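PDB 3UIB: mitogen-activated protein kinase from Leishmania major, which probably binds ATP and transfers its phosphate to serine and threonine side chains of other proteins, here captured with the pyridinyl-imidazole inhibitor SB203580. Local coordinates for residues 155-160 against 173-178; 207-212 against 262-267; 115-120 against 169-174. All coordinates share one frame; numbering follows the deposited sequence.

Interaction 1 (155-160 against 173-178); sequences VVHRDL and ITICDF. With SB2 (4-[5-(4-fluoro-phenyl)-2-(4-methanesulfinyl-phenyl)-3H-imidazol-4-yl]-pyridine), chain B.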
loop_
_atom_site.group_PDB
_atom_site.type_symbol
_atom_site.label_atom_id
_atom_site.label_comp_id
_atom_site.label_asym_id
_atom_site.label_seq_id
_atom_site.Cartn_x
_atom_site.Cartn_y
_atom_site.Cartn_z
ATOM N N VAL A 155 -0.755 3.562 11.393
ATOM C CA VAL A 155 -1.450 2.755 10.401
ATOM C C VAL A 155 -0.423 2.000 9.552
ATOM O O VAL A 155 0.568 2.580 9.108
ATOM C CB VAL A 155 -2.412 3.637 9.547
ATOM C CG1 VAL A 155 -3.107 2.827 8.452
ATOM C CG2 VAL A 155 -3.445 4.333 10.427
ATOM N N VAL A 156 -0.654 0.701 9.349
ATOM C CA VAL A 156 0.186 -0.149 8.507
ATOM C C VAL A 156 -0.686 -0.546 7.314
ATOM O O VAL A 156 -1.799 -1.044 7.505
ATOM C CB VAL A 156 0.783 -1.377 9.250
ATOM C CG1 VAL A 156 1.722 -2.168 8.341
ATOM C CG2 VAL A 156 1.512 -0.952 10.516
ATOM N N HIS A 157 -0.204 -0.266 6.092
ATOM C CA HIS A 157 -0.935 -0.584 4.869
ATOM C C HIS A 157 -1.112 -2.102 4.750
ATOM O O HIS A 157 -2.246 -2.569 4.628
ATOM C CB HIS A 157 -0.221 0.001 3.637
ATOM C CG HIS A 157 -1.090 0.078 2.429
ATOM N ND1 HIS A 157 -1.526 -1.060 1.780
ATOM C CD2 HIS A 157 -1.590 1.161 1.799
ATOM C CE1 HIS A 157 -2.271 -0.636 0.775
ATOM N NE2 HIS A 157 -2.336 0.695 0.743
ATOM N N ARG A 158 0.012 -2.859 4.838
ATOM C CA ARG A 158 0.109 -4.329 4.798
ATOM C C ARG A 158 -0.082 -4.957 3.403
ATOM O O ARG A 158 0.358 -6.089 3.186
ATOM C CB ARG A 158 -0.790 -4.990 5.868
ATOM C CG ARG A 158 -0.336 -6.361 6.337
ATOM C CD ARG A 158 -1.433 -7.029 7.133
ATOM N NE ARG A 158 -1.116 -8.420 7.451
ATOM C CZ ARG A 158 -1.806 -9.165 8.309
ATOM N NH1 ARG A 158 -2.852 -8.657 8.951
ATOM N NH2 ARG A 158 -1.448 -10.421 8.540
ATOM N N ASP A 159 -0.700 -4.225 2.458
ATOM C CA ASP A 159 -0.939 -4.718 1.101
ATOM C C ASP A 159 -0.621 -3.645 0.021
ATOM O O ASP A 159 -1.442 -3.353 -0.858
ATOM C CB ASP A 159 -2.365 -5.307 1.002
ATOM C CG ASP A 159 -2.679 -6.030 -0.294
ATOM O OD1 ASP A 159 -1.940 -6.974 -0.642
ATOM O OD2 ASP A 159 -3.676 -5.656 -0.952
ATOM N N LEU A 160 0.590 -3.053 0.100
ATOM C CA LEU A 160 1.021 -2.037 -0.868
ATOM C C LEU A 160 1.561 -2.688 -2.140
ATOM O O LEU A 160 2.465 -3.523 -2.082
ATOM C CB LEU A 160 2.041 -1.048 -0.272
ATOM C CG LEU A 160 2.412 0.160 -1.156
ATOM C CD1 LEU A 160 1.300 1.196 -1.179
ATOM C CD2 LEU A 160 3.716 0.795 -0.698
ATOM N N ILE A 173 0.884 11.134 -7.056
ATOM C CA ILE A 173 0.559 9.873 -6.385
ATOM C C ILE A 173 -0.343 9.949 -5.138
ATOM O O ILE A 173 -0.183 10.834 -4.296
ATOM C CB ILE A 173 1.831 8.996 -6.233
ATOM C CG1 ILE A 173 1.913 8.011 -7.409
ATOM C CG2 ILE A 173 1.947 8.285 -4.855
ATOM C CD1 ILE A 173 3.220 7.355 -7.614
ATOM N N THR A 174 -1.282 8.990 -5.032
ATOM C CA THR A 174 -2.243 8.853 -3.936
ATOM C C THR A 174 -2.366 7.374 -3.558
ATOM O O THR A 174 -2.403 6.517 -4.442
ATOM C CB THR A 174 -3.579 9.477 -4.348
ATOM O OG1 THR A 174 -3.358 10.844 -4.681
ATOM C CG2 THR A 174 -4.622 9.412 -3.271
ATOM N N ILE A 175 -2.430 7.085 -2.246
ATOM C CA ILE A 175 -2.542 5.733 -1.701
ATOM C C ILE A 175 -3.955 5.464 -1.158
ATOM O O ILE A 175 -4.527 6.307 -0.463
ATOM C CB ILE A 175 -1.436 5.493 -0.625
ATOM C CG1 ILE A 175 -0.020 5.573 -1.240
ATOM C CG2 ILE A 175 -1.634 4.164 0.115
ATOM C CD1 ILE A 175 1.122 5.672 -0.220
ATOM N N CYS A 176 -4.499 4.277 -1.478
ATOM C CA CYS A 176 -5.792 3.774 -1.008
ATOM C C CYS A 176 -5.612 2.317 -0.550
ATOM O O CYS A 176 -4.498 1.801 -0.613
ATOM C CB CYS A 176 -6.860 3.900 -2.094
ATOM S SG CYS A 176 -6.611 2.804 -3.516
ATOM N N ASP A 177 -6.702 1.658 -0.098
ATOM C CA ASP A 177 -6.732 0.257 0.342
ATOM C C ASP A 177 -5.804 -0.043 1.556
ATOM O O ASP A 177 -5.197 -1.120 1.626
ATOM C CB ASP A 177 -6.503 -0.708 -0.856
ATOM C CG ASP A 177 -7.275 -2.010 -0.796
ATOM O OD1 ASP A 177 -8.497 -1.989 -1.072
ATOM O OD2 ASP A 177 -6.645 -3.064 -0.539
ATOM N N PHE A 178 -5.723 0.907 2.521
ATOM C CA PHE A 178 -4.930 0.750 3.752
ATOM C C PHE A 178 -5.763 0.146 4.892
ATOM O O PHE A 178 -5.241 -0.120 5.979
ATOM C CB PHE A 178 -4.183 2.042 4.166
ATOM C CG PHE A 178 -4.924 3.342 3.953
ATOM C CD1 PHE A 178 -5.797 3.831 4.917
ATOM C CD2 PHE A 178 -4.736 4.084 2.795
ATOM C CE1 PHE A 178 -6.482 5.030 4.718
ATOM C CE2 PHE A 178 -5.426 5.282 2.596
ATOM C CZ PHE A 178 -6.296 5.745 3.558
HETATM O O2 SB2 B . -7.680 -4.652 -5.979
HETATM C C1 SB2 B . -6.034 -3.764 -3.685
HETATM S S1 SB2 B . -6.401 -3.504 -5.445
HETATM C CA1 SB2 B . -8.948 -0.597 -4.254
HETATM C CA2 SB2 B . -8.194 -1.770 -4.296
HETATM C CA3 SB2 B . -7.358 -2.022 -5.385
HETATM C CA4 SB2 B . -7.280 -1.097 -6.433
HETATM C CA5 SB2 B . -8.036 0.078 -6.391
HETATM C CA6 SB2 B . -8.876 0.327 -5.301
HETATM N NB1 SB2 B . -10.513 6.869 -8.423
HETATM C CB2 SB2 B . -10.610 7.037 -7.093
HETATM C CB3 SB2 B . -10.579 5.938 -6.231
HETATM C CB4 SB2 B . -10.447 4.653 -6.758
HETATM C CB5 SB2 B . -10.348 4.504 -8.144
HETATM C CB6 SB2 B . -10.384 5.641 -8.961
HETATM N NC1 SB2 B . -9.569 2.483 -6.176
HETATM C CC2 SB2 B . -9.705 1.564 -5.198
HETATM N NC3 SB2 B . -10.588 1.921 -4.238
HETATM C CC4 SB2 B . -11.091 3.123 -4.571
HETATM C CC5 SB2 B . -10.407 3.474 -5.842
HETATM C CD1 SB2 B . -13.130 4.603 -4.380
HETATM C CD2 SB2 B . -14.030 5.315 -3.578
HETATM C CD3 SB2 B . -13.884 5.314 -2.184
HETATM C CD4 SB2 B . -12.848 4.596 -1.586
HETATM C CD5 SB2 B . -11.951 3.890 -2.385
HETATM C CD6 SB2 B . -12.087 3.893 -3.776
HETATM F FD3 SB2 B . -14.739 5.996 -1.407
HETATM O O HOH W 1 -4.679 -3.287 3.111
#
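His-157 NE2 donates to Cys-176 O over 2.8 Å, with an N-H...O angle of 148°; the oxygen sits somewhat out of the ring plane. At the far side of the imidazole, ND1 accepts a weak bond of 3.3 Å from Asp-159 N, which lies at the ring edge and in its plane. Together they probably hold the ring's rotation, the second only weakly, and the faces are packed as well: Phe-178 CA stands 4.0 Å from the imidazole centroid in a CH-pi contact, while Leu-160 CD1 covers the opposite face nearer the rim. Ile-175 CG2 meets the edge at CD2, 3.4 Å away. With CG anti to the backbone N (chi1 -163°), the ring extends between its own loop and the end of strand 173-175.

His-157, Arg-158 and Asp-159 form the HRD motif of the catalytic loop, and Asp-177 and Phe-178 begin the segment equivalent to DFG, so the contact joins two signature elements of the kinase fold. The imidazole beside Phe-178 corresponds to the histidine-phenylalanine pair of the regulatory spine in other kinases. Asp-216, on helix 215-229, takes the backbone N-H groups of His-157 and Arg-158. A water donates to both His-157 O and Asp-177 O (2.7 Å to the latter), bridging the two backbones.

Asp-159 and Asp-177 turn their carboxylates toward the cleft, planes 59° apart, and bring like charges close, Asp-159 OD2 lying 4.0 Å from Asp-177 OD2; Asp-159 OD1 is salt-bridged to Arg-200. Asp-177 OD1 comes within 3.2 Å of SB2 CA2, and Cys-176 SG lies 3.7 Å from SB2 CC2.

Interaction 2 (207-212 against 262-267); sequences QFKGFT and SSPSAR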
loop_
_atom_site.group_PDB
_atom_site.type_symbol
_atom_site.label_atom_id
_atom_site.label_comp_id
_atom_site.label_asym_id
_atom_site.label_seq_id
_atom_site.Cartn_x
_atom_site.Cartn_y
_atom_site.Cartn_z
ATOM N N GLN A 207 4.469 -15.954 7.676
ATOM C CA GLN A 207 3.287 -15.833 8.547
ATOM C C GLN A 207 3.579 -15.297 9.965
ATOM O O GLN A 207 2.952 -15.731 10.933
ATOM C CB GLN A 207 2.491 -17.162 8.584
ATOM C CG GLN A 207 1.982 -17.663 7.221
ATOM C CD GLN A 207 2.160 -19.160 7.016
ATOM O OE1 GLN A 207 2.020 -19.979 7.935
ATOM N NE2 GLN A 207 2.449 -19.553 5.785
ATOM N N PHE A 208 4.508 -14.337 10.081
ATOM C CA PHE A 208 4.864 -13.762 11.373
ATOM C C PHE A 208 3.801 -12.813 11.906
ATOM O O PHE A 208 3.425 -11.847 11.239
ATOM C CB PHE A 208 6.249 -13.110 11.340
ATOM C CG PHE A 208 6.797 -12.720 12.691
ATOM C CD1 PHE A 208 6.949 -13.666 13.697
ATOM C CD2 PHE A 208 7.202 -11.416 12.942
ATOM C CE1 PHE A 208 7.463 -13.304 14.944
ATOM C CE2 PHE A 208 7.729 -11.060 14.184
ATOM C CZ PHE A 208 7.857 -12.005 15.175
ATOM N N LYS A 209 3.316 -13.119 13.121
ATOM C CA LYS A 209 2.288 -12.381 13.855
ATOM C C LYS A 209 2.729 -10.988 14.308
ATOM O O LYS A 209 1.888 -10.091 14.396
ATOM C CB LYS A 209 1.738 -13.216 15.035
ATOM C CG LYS A 209 2.779 -13.655 16.086
ATOM C CD LYS A 209 3.432 -15.016 15.785
ATOM C CE LYS A 209 4.714 -15.209 16.560
ATOM N NZ LYS A 209 5.486 -16.386 16.077
ATOM N N GLY A 210 4.027 -10.820 14.577
ATOM C CA GLY A 210 4.609 -9.566 15.050
ATOM C C GLY A 210 5.153 -8.633 13.981
ATOM O O GLY A 210 6.163 -7.952 14.204
ATOM N N PHE A 211 4.473 -8.576 12.818
ATOM C CA PHE A 211 4.841 -7.699 11.711
ATOM C C PHE A 211 4.597 -6.232 12.112
ATOM O O PHE A 211 3.674 -5.946 12.884
ATOM C CB PHE A 211 4.060 -8.079 10.440
ATOM C CG PHE A 211 2.599 -7.694 10.459
ATOM C CD1 PHE A 211 1.647 -8.543 11.012
ATOM C CD2 PHE A 211 2.176 -6.476 9.933
ATOM C CE1 PHE A 211 0.300 -8.175 11.056
ATOM C CE2 PHE A 211 0.830 -6.108 9.979
ATOM C CZ PHE A 211 -0.100 -6.962 10.537
ATOM N N THR A 212 5.443 -5.315 11.604
ATOM C CA THR A 212 5.373 -3.882 11.911
ATOM C C THR A 212 5.211 -3.073 10.628
ATOM O O THR A 212 5.111 -3.665 9.550
ATOM C CB THR A 212 6.640 -3.448 12.660
ATOM O OG1 THR A 212 7.753 -3.548 11.773
ATOM C CG2 THR A 212 6.888 -4.256 13.922
ATOM N N SER A 262 9.365 -15.775 11.797
ATOM C CA SER A 262 8.577 -16.852 11.209
ATOM C C SER A 262 7.636 -17.457 12.239
ATOM O O SER A 262 7.933 -17.446 13.433
ATOM C CB SER A 262 9.481 -17.932 10.622
ATOM O OG SER A 262 10.556 -18.224 11.497
ATOM N N SER A 263 6.491 -17.965 11.767
ATOM C CA SER A 263 5.498 -18.647 12.587
ATOM C C SER A 263 6.014 -20.086 12.799
ATOM O O SER A 263 6.844 -20.528 11.993
ATOM C CB SER A 263 4.151 -18.669 11.867
ATOM O OG SER A 263 4.218 -19.362 10.631
ATOM N N PRO A 264 5.566 -20.846 13.836
ATOM C CA PRO A 264 6.081 -22.220 14.006
ATOM C C PRO A 264 5.953 -23.086 12.751
ATOM O O PRO A 264 6.883 -23.821 12.425
ATOM C CB PRO A 264 5.258 -22.765 15.178
ATOM C CG PRO A 264 4.843 -21.562 15.934
ATOM C CD PRO A 264 4.602 -20.506 14.902
ATOM N N SER A 265 4.823 -22.948 12.023
ATOM C CA SER A 265 4.543 -23.678 10.783
ATOM C C SER A 265 5.490 -23.286 9.643
ATOM O O SER A 265 5.875 -24.152 8.863
ATOM C CB SER A 265 3.087 -23.506 10.369
ATOM O OG SER A 265 2.462 -24.774 10.280
ATOM N N ALA A 266 5.886 -21.998 9.564
ATOM C CA ALA A 266 6.835 -21.509 8.554
ATOM C C ALA A 266 8.230 -22.101 8.807
ATOM O O ALA A 266 8.939 -22.415 7.851
ATOM C CB ALA A 266 6.892 -19.998 8.581
ATOM N N ARG A 267 8.595 -22.282 10.098
ATOM C CA ARG A 267 9.851 -22.898 10.541
ATOM C C ARG A 267 9.802 -24.390 10.223
ATOM O O ARG A 267 10.833 -24.961 9.872
ATOM C CB ARG A 267 10.067 -22.709 12.053
ATOM C CG ARG A 267 10.251 -21.273 12.495
ATOM C CD ARG A 267 10.025 -21.140 13.985
ATOM N NE ARG A 267 9.767 -19.756 14.380
ATOM C CZ ARG A 267 9.396 -19.383 15.602
ATOM N NH1 ARG A 267 9.229 -20.286 16.559
ATOM N NH2 ARG A 267 9.185 -18.102 15.874
#
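The Phe-208 ring meets Ser-262 obliquely, its CD1 3.7 Å from Ser-262 N, while Gly-210 N lies over one face toward the rim. Phe-261 adds a second ring, its plane turned about 70° from that of Phe-208. Across the contact the Arg-267 guanidinium has Pro-264 N above one face and, at its edge and in plane, Ser-262 OG, itself hydrogen-bonded to Val-258 O. Two helix ends meet here, in the C-lobe of the kinase fold: a Schellman motif closes helix 202-205, with Gln-207, of positive phi (51°), at C-prime, and Ser-263 is the N-cap of helix 264-269, probably in the MAP kinase insert. Gln-207 CB lies 3.5 Å from Ser-263 OG.

A small hydroxyl suits that junction because it can serve both sides. Ser-263 OG accepts from Ala-266 N at 3.3 Å and donates to Met-206 O, tying the cap to the end of the other helix.

Lys-209 and Arg-267 bring like charges close, at about a right angle, beside one backbone carbonyl that probably eases their repulsion. Lys-209 bends at chi2 (-90°) to place NZ 3.8 Å from Ser-262 O, and Arg-267 NH2 bonds weakly to that same oxygen at 2.8 Å.

Interaction 3 (115-120 against 169-174); sequences LMRTDL and DNNDIT. With SB2 (4-[5-(4-fluoro-phenyl)-2-(4-methanesulfinyl-phenyl)-3H-imidazol-4-yl]-pyridine), chain B.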
loop_
_atom_site.group_PDB
_atom_site.type_symbol
_atom_site.label_atom_id
_atom_site.label_comp_id
_atom_site.label_asym_id
_atom_site.label_seq_id
_atom_site.Cartn_x
_atom_site.Cartn_y
_atom_site.Cartn_z
ATOM N N LEU A 115 -11.858 11.395 -8.625
ATOM C CA LEU A 115 -11.591 10.356 -9.618
ATOM C C LEU A 115 -10.123 10.367 -10.015
ATOM O O LEU A 115 -9.595 11.411 -10.408
ATOM C CB LEU A 115 -12.503 10.479 -10.852
ATOM C CG LEU A 115 -12.370 9.379 -11.920
ATOM C CD1 LEU A 115 -12.962 8.052 -11.445
ATOM C CD2 LEU A 115 -13.015 9.810 -13.227
ATOM N N MET A 116 -9.466 9.200 -9.897
ATOM C CA MET A 116 -8.054 9.039 -10.235
ATOM C C MET A 116 -7.927 8.452 -11.630
ATOM O O MET A 116 -8.481 7.383 -11.896
ATOM C CB MET A 116 -7.318 8.173 -9.191
ATOM C CG MET A 116 -7.490 8.644 -7.747
ATOM S SD MET A 116 -7.062 10.374 -7.449
ATOM C CE MET A 116 -5.333 10.261 -7.407
ATOM N N ARG A 117 -7.224 9.179 -12.524
ATOM C CA ARG A 117 -6.974 8.853 -13.934
ATOM C C ARG A 117 -6.672 7.363 -14.162
ATOM O O ARG A 117 -7.410 6.690 -14.885
ATOM C CB ARG A 117 -5.850 9.760 -14.489
ATOM C CG ARG A 117 -5.372 9.437 -15.911
ATOM C CD ARG A 117 -4.380 10.460 -16.449
ATOM N NE ARG A 117 -3.204 10.629 -15.588
ATOM C CZ ARG A 117 -2.040 10.008 -15.761
ATOM N NH1 ARG A 117 -1.873 9.158 -16.767
ATOM N NH2 ARG A 117 -1.031 10.236 -14.928
ATOM N N THR A 118 -5.606 6.863 -13.520
ATOM C CA THR A 118 -5.128 5.483 -13.601
ATOM C C THR A 118 -4.343 5.115 -12.328
ATOM O O THR A 118 -4.249 5.931 -11.405
ATOM C CB THR A 118 -4.307 5.273 -14.902
ATOM O OG1 THR A 118 -4.056 3.881 -15.073
ATOM C CG2 THR A 118 -2.981 6.057 -14.924
ATOM N N ASP A 119 -3.797 3.887 -12.284
ATOM C CA ASP A 119 -2.953 3.403 -11.193
ATOM C C ASP A 119 -1.520 3.177 -11.710
ATOM O O ASP A 119 -1.290 3.214 -12.927
ATOM C CB ASP A 119 -3.545 2.144 -10.509
ATOM C CG ASP A 119 -3.905 0.970 -11.407
ATOM O OD1 ASP A 119 -3.078 0.599 -12.270
ATOM O OD2 ASP A 119 -4.970 0.357 -11.180
ATOM N N LEU A 120 -0.562 2.963 -10.786
ATOM C CA LEU A 120 0.847 2.721 -11.105
ATOM C C LEU A 120 1.048 1.434 -11.901
ATOM O O LEU A 120 1.887 1.422 -12.800
ATOM C CB LEU A 120 1.706 2.722 -9.823
ATOM C CG LEU A 120 3.230 2.894 -9.974
ATOM C CD1 LEU A 120 3.594 4.192 -10.687
ATOM C CD2 LEU A 120 3.908 2.863 -8.620
ATOM N N ASP A 169 -4.958 13.304 -12.300
ATOM C CA ASP A 169 -4.959 13.960 -13.610
ATOM C C ASP A 169 -3.736 14.883 -13.731
ATOM O O ASP A 169 -3.184 15.031 -14.823
ATOM C CB ASP A 169 -6.271 14.734 -13.828
ATOM C CG ASP A 169 -7.508 13.855 -13.875
ATOM O OD1 ASP A 169 -7.782 13.155 -12.871
ATOM O OD2 ASP A 169 -8.218 13.885 -14.904
ATOM N N ASN A 170 -3.279 15.443 -12.584
ATOM C CA ASN A 170 -2.088 16.289 -12.478
ATOM C C ASN A 170 -0.793 15.449 -12.330
ATOM O O ASN A 170 0.278 16.022 -12.111
ATOM C CB ASN A 170 -2.241 17.313 -11.338
ATOM C CG ASN A 170 -2.167 16.735 -9.946
ATOM O OD1 ASN A 170 -1.092 16.624 -9.351
ATOM N ND2 ASN A 170 -3.314 16.410 -9.375
ATOM N N ASN A 171 -0.911 14.094 -12.450
ATOM C CA ASN A 171 0.149 13.068 -12.393
ATOM C C ASN A 171 0.657 12.664 -10.987
ATOM O O ASN A 171 1.403 11.687 -10.873
ATOM C CB ASN A 171 1.298 13.365 -13.390
ATOM C CG ASN A 171 2.218 12.204 -13.687
ATOM O OD1 ASN A 171 1.797 11.140 -14.161
ATOM N ND2 ASN A 171 3.507 12.397 -13.429
ATOM N N ASP A 172 0.224 13.369 -9.923
ATOM C CA ASP A 172 0.666 13.070 -8.557
ATOM C C ASP A 172 0.080 11.799 -7.921
ATOM O O ASP A 172 -1.058 11.420 -8.218
ATOM C CB ASP A 172 0.572 14.305 -7.652
ATOM C CG ASP A 172 1.626 15.355 -7.972
ATOM O OD1 ASP A 172 1.737 15.749 -9.156
ATOM O OD2 ASP A 172 2.340 15.779 -7.040
ATOM N N ILE A 173 0.884 11.134 -7.056
ATOM C CA ILE A 173 0.559 9.873 -6.385
ATOM C C ILE A 173 -0.343 9.949 -5.138
ATOM O O ILE A 173 -0.183 10.834 -4.296
ATOM C CB ILE A 173 1.831 8.996 -6.233
ATOM C CG1 ILE A 173 1.913 8.011 -7.409
ATOM C CG2 ILE A 173 1.947 8.285 -4.855
ATOM C CD1 ILE A 173 3.220 7.355 -7.614
ATOM N N THR A 174 -1.282 8.990 -5.032
ATOM C CA THR A 174 -2.243 8.853 -3.936
ATOM C C THR A 174 -2.366 7.374 -3.558
ATOM O O THR A 174 -2.403 6.517 -4.442
ATOM C CB THR A 174 -3.579 9.477 -4.348
ATOM O OG1 THR A 174 -3.358 10.844 -4.681
ATOM C CG2 THR A 174 -4.622 9.412 -3.271
HETATM O O2 SB2 B . -7.680 -4.652 -5.979
HETATM C C1 SB2 B . -6.034 -3.764 -3.685
HETATM S S1 SB2 B . -6.401 -3.504 -5.445
HETATM C CA1 SB2 B . -8.948 -0.597 -4.254
HETATM C CA2 SB2 B . -8.194 -1.770 -4.296
HETATM C CA3 SB2 B . -7.358 -2.022 -5.385
HETATM C CA4 SB2 B . -7.280 -1.097 -6.433
HETATM C CA5 SB2 B . -8.036 0.078 -6.391
HETATM C CA6 SB2 B . -8.876 0.327 -5.301
HETATM N NB1 SB2 B . -10.513 6.869 -8.423
HETATM C CB2 SB2 B . -10.610 7.037 -7.093
HETATM C CB3 SB2 B . -10.579 5.938 -6.231
HETATM C CB4 SB2 B . -10.447 4.653 -6.758
HETATM C CB5 SB2 B . -10.348 4.504 -8.144
HETATM C CB6 SB2 B . -10.384 5.641 -8.961
HETATM N NC1 SB2 B . -9.569 2.483 -6.176
HETATM C CC2 SB2 B . -9.705 1.564 -5.198
HETATM N NC3 SB2 B . -10.588 1.921 -4.238
HETATM C CC4 SB2 B . -11.091 3.123 -4.571
HETATM C CC5 SB2 B . -10.407 3.474 -5.842
HETATM C CD1 SB2 B . -13.130 4.603 -4.380
HETATM C CD2 SB2 B . -14.030 5.315 -3.578
HETATM C CD3 SB2 B . -13.884 5.314 -2.184
HETATM C CD4 SB2 B . -12.848 4.596 -1.586
HETATM C CD5 SB2 B . -11.951 3.890 -2.385
HETATM C CD6 SB2 B . -12.087 3.893 -3.776
HETATM F FD3 SB2 B . -14.739 5.996 -1.407
#
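Met-116 reaches Thr-174 with its methyl end, CE lying 3.4 Å from Thr-174 OG1 and 3.6 Å from Thr-174 CB, the two side chains crossing at about a right angle. The methionine chain bends at chi2 and chi3 (-78° at the latter), a curl that an unbranched, flexible chain allows. Its CG also lies 3.6 Å from SB2 CB2. Farther along this buried side, the branched tips of Leu-120 and Ile-173 touch at 4.4 Å between their CD1 atoms, next to helix 133-153.

Leu-115 and Met-116 belong to the hinge between the kinase lobes, and Met-116 N donates to the pyridine nitrogen SB2 NB1 at 2.9 Å and 161°, the anchor that such inhibitors use in p38. Arg-117 and Thr-118 both face Leu-167, a classic beta bulge in the pairing with strand 165-167.

The solvent side is polar and looser. Arg-117, bent at chi3, brings NH2 to 3.1 Å from Asn-171 OD1, which lies at the guanidinium edge with the two planes 32° apart; NE bonds weakly to Ala-168 O, and Thr-118 CG2 lies over one face. Asp-169 OD1 stops 3.5 Å from Leu-115 O and 4.0 Å from Arg-117 N.

Interaction 1 is the core contact, close to the chain centre, where buried groups pack both faces of a histidine ring, which bonds to backbone atoms, while a water joins the two backbones. Interaction 3 shares Ile-173 and Thr-174 with it and uses the same strand, 173-175; both touch SB2, interaction 1 at the sulfinylphenyl and imidazole end, interaction 3 at the pyridine. The chemistry of interaction 3 grades from apolar packing inside to long-side-chain polar contacts outside. Interaction 2 is a peripheral junction of helix ends, about 35 Å from interaction 3 between centres, with a serine N-cap and crowded positive charges. It still meets interaction 1, where Phe-211 CZ packs 3.6 Å from Arg-158 NE.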